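Local coordinates for protein ATP-dependent kinase YFH7 (Saccharomyces cerevisiae, PDB 2GA8) that acts as an ATP-dependent kinase of the P-loop type that could take part in assembling the endoplasmic reticulum membrane, at residues V222-K225 / L226-F230. Sequence-based numbering, arbitrary orientation.
Sequences VFEK and LSKTF
Leu226 lies beside Phe223 on the short helix 222-227, its CD2 at the ring edge, in plane, 3.5 Å from Phe223 CD1. With chi1 at 73°, CG of Leu226 sits between its own backbone N and carbonyl carbon, which brings it to 3.3 Å from O of Phe223 while the backbone N bonds O of Val222 nearly straight (166°). Tyr52 of helix 47-58 touches Leu226 and makes a T-shaped (edge-to-face) pair with Phe223. Cut back to an alanine here, the side chain would probably leave the Phe223 ring edge without its aliphatic neighbour and open a gap toward Tyr52. O of Phe223 is gripped twice by Ser227, by OG at 2.7 Å and N at 3.0 Å, reaching it from opposite faces of the carbonyl plane. Lys225, extended beyond CG, carries NZ to a salt bridge with Asp16 of helix 4-17. As the helix ends, Lys228 N bonds Glu224 O (3.3 Å), and Lys225 O only weakly. CE of Lys228 lies 3.7 Å from Glu224 OE2, but Lys228 NZ forms its salt bridge with Glu64. The last turn thus joins an apolar side facing helix 47-58 to two lysines anchored by Asp16 and Glu64.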
ATOM      1  N   VAL A 222     -19.630 -15.264   6.429  1.00 15.94           N
ATOM      2  CA  VAL A 222     -18.255 -14.784   6.509  1.00 14.63           C
ATOM      3  C   VAL A 222     -18.130 -13.707   7.592  1.00 13.83           C
ATOM      4  O   VAL A 222     -17.133 -13.655   8.311  1.00 13.84           O
ATOM      5  CB  VAL A 222     -17.761 -14.224   5.145  1.00 14.53           C
ATOM      6  CG1 VAL A 222     -18.553 -12.993   4.749  1.00 15.03           C
ATOM      7  CG2 VAL A 222     -16.267 -13.908   5.229  1.00 14.64           C
ATOM      8  N   PHE A 223     -19.141 -12.862   7.725  1.00 13.93           N
ATOM      9  CA  PHE A 223     -19.083 -11.816   8.743  1.00 14.09           C
ATOM     10  C   PHE A 223     -19.168 -12.380  10.160  1.00 14.18           C
ATOM     11  O   PHE A 223     -18.552 -11.843  11.085  1.00 14.94           O
ATOM     12  CB  PHE A 223     -20.174 -10.775   8.503  1.00 15.91           C
ATOM     13  CG  PHE A 223     -19.988  -9.987   7.235  1.00 14.39           C
ATOM     14  CD1 PHE A 223     -18.711  -9.630   6.806  1.00 15.24           C
ATOM     15  CD2 PHE A 223     -21.086  -9.569   6.489  1.00 17.83           C
ATOM     16  CE1 PHE A 223     -18.527  -8.869   5.653  1.00 16.06           C
ATOM     17  CE2 PHE A 223     -20.916  -8.806   5.333  1.00 19.57           C
ATOM     18  CZ  PHE A 223     -19.629  -8.454   4.916  1.00 18.65           C
ATOM     19  N   GLU A 224     -19.928 -13.458  10.332  1.00 15.16           N
ATOM     20  CA  GLU A 224     -20.057 -14.099  11.638  1.00 16.92           C
ATOM     21  C   GLU A 224     -18.694 -14.678  12.026  1.00 15.96           C
ATOM     22  O   GLU A 224     -18.209 -14.487  13.145  1.00 14.86           O
ATOM     23  CB  GLU A 224     -21.087 -15.232  11.567  1.00 19.85           C
ATOM     24  CG  GLU A 224     -21.318 -15.962  12.878  1.00 27.91           C
ATOM     25  CD  GLU A 224     -22.266 -15.221  13.797  1.00 31.97           C
ATOM     26  OE1 GLU A 224     -23.373 -14.874  13.336  1.00 34.97           O
ATOM     27  OE2 GLU A 224     -21.911 -14.992  14.974  1.00 36.21           O
ATOM     28  N   LYS A 225     -18.071 -15.378  11.084  1.00 15.12           N
ATOM     29  CA  LYS A 225     -16.766 -15.987  11.323  1.00 13.81           C
ATOM     30  C   LYS A 225     -15.689 -14.961  11.659  1.00 13.50           C
ATOM     31  O   LYS A 225     -14.926 -15.134  12.607  1.00 13.12           O
ATOM     32  CB  LYS A 225     -16.328 -16.778  10.092  1.00 15.30           C
ATOM     33  CG  LYS A 225     -17.251 -17.917   9.719  1.00 19.40           C
ATOM     34  CD  LYS A 225     -16.771 -18.566   8.441  1.00 19.30           C
ATOM     35  CE  LYS A 225     -17.743 -19.603   7.934  1.00 20.92           C
ATOM     36  NZ  LYS A 225     -17.292 -20.141   6.624  1.00 21.91           N
ATOM     37  N   LEU A 226     -15.616 -13.889  10.880  1.00 13.40           N
ATOM     38  CA  LEU A 226     -14.600 -12.883  11.141  1.00 15.00           C
ATOM     39  C   LEU A 226     -14.836 -12.170  12.473  1.00 14.41           C
ATOM     40  O   LEU A 226     -13.887 -11.872  13.203  1.00 12.17           O
ATOM     41  CB  LEU A 226     -14.544 -11.871   9.987  1.00 18.65           C
ATOM     42  CG  LEU A 226     -15.653 -10.839   9.798  1.00 23.04           C
ATOM     43  CD1 LEU A 226     -15.450  -9.677  10.769  1.00 23.07           C
ATOM     44  CD2 LEU A 226     -15.614 -10.326   8.360  1.00 24.01           C
ATOM     45  N   SER A 227     -16.102 -11.918  12.792  1.00 14.39           N
ATOM     46  CA  SER A 227     -16.468 -11.227  14.026  1.00 15.12           C
ATOM     47  C   SER A 227     -16.032 -11.966  15.281  1.00 15.08           C
ATOM     48  O   SER A 227     -15.727 -11.345  16.294  1.00 14.94           O
ATOM     49  CB  SER A 227     -17.983 -10.998  14.082  1.00 14.33           C
ATOM     50  OG  SER A 227     -18.403 -10.093  13.078  1.00 15.14           O
ATOM     51  N   LYS A 228     -15.992 -13.291  15.205  1.00 16.04           N
ATOM     52  CA  LYS A 228     -15.609 -14.110  16.349  1.00 17.91           C
ATOM     53  C   LYS A 228     -14.122 -14.453  16.378  1.00 18.01           C
ATOM     54  O   LYS A 228     -13.674 -15.163  17.272  1.00 20.50           O
ATOM     55  CB  LYS A 228     -16.407 -15.419  16.346  1.00 21.54           C
ATOM     56  CG  LYS A 228     -17.917 -15.258  16.456  1.00 23.47           C
ATOM     57  CD  LYS A 228     -18.308 -14.613  17.774  1.00 26.63           C
ATOM     58  CE  LYS A 228     -19.818 -14.604  17.961  1.00 27.81           C
ATOM     59  NZ  LYS A 228     -20.207 -13.842  19.178  1.00 26.73           N
ATOM     60  N   THR A 229     -13.353 -13.942  15.422  1.00 16.92           N
ATOM     61  CA  THR A 229     -11.937 -14.283  15.359  1.00 16.46           C
ATOM     62  C   THR A 229     -10.920 -13.142  15.357  1.00 16.21           C
ATOM     63  O   THR A 229      -9.776 -13.333  14.934  1.00 16.35           O
ATOM     64  CB  THR A 229     -11.667 -15.190  14.141  1.00 16.56           C
ATOM     65  OG1 THR A 229     -12.163 -14.559  12.954  1.00 14.50           O
ATOM     66  CG2 THR A 229     -12.365 -16.537  14.322  1.00 18.10           C
ATOM     67  N   PHE A 230     -11.329 -11.965  15.816  1.00 14.13           N
ATOM     68  CA  PHE A 230     -10.417 -10.835  15.904  1.00 13.97           C
ATOM     69  C   PHE A 230      -9.420 -11.230  16.989  1.00 14.80           C
ATOM     70  O   PHE A 230      -9.776 -11.954  17.926  1.00 13.88           O
ATOM     71  CB  PHE A 230     -11.166  -9.567  16.322  1.00 13.67           C
ATOM     72  CG  PHE A 230     -12.041  -8.986  15.246  1.00 13.59           C
ATOM     73  CD1 PHE A 230     -11.484  -8.485  14.069  1.00 11.23           C
ATOM     74  CD2 PHE A 230     -13.422  -8.900  15.425  1.00 11.84           C
ATOM     75  CE1 PHE A 230     -12.287  -7.902  13.089  1.00 11.68           C
ATOM     76  CE2 PHE A 230     -14.233  -8.318  14.451  1.00 12.31           C
ATOM     77  CZ  PHE A 230     -13.666  -7.817  13.281  1.00 11.54           C
TER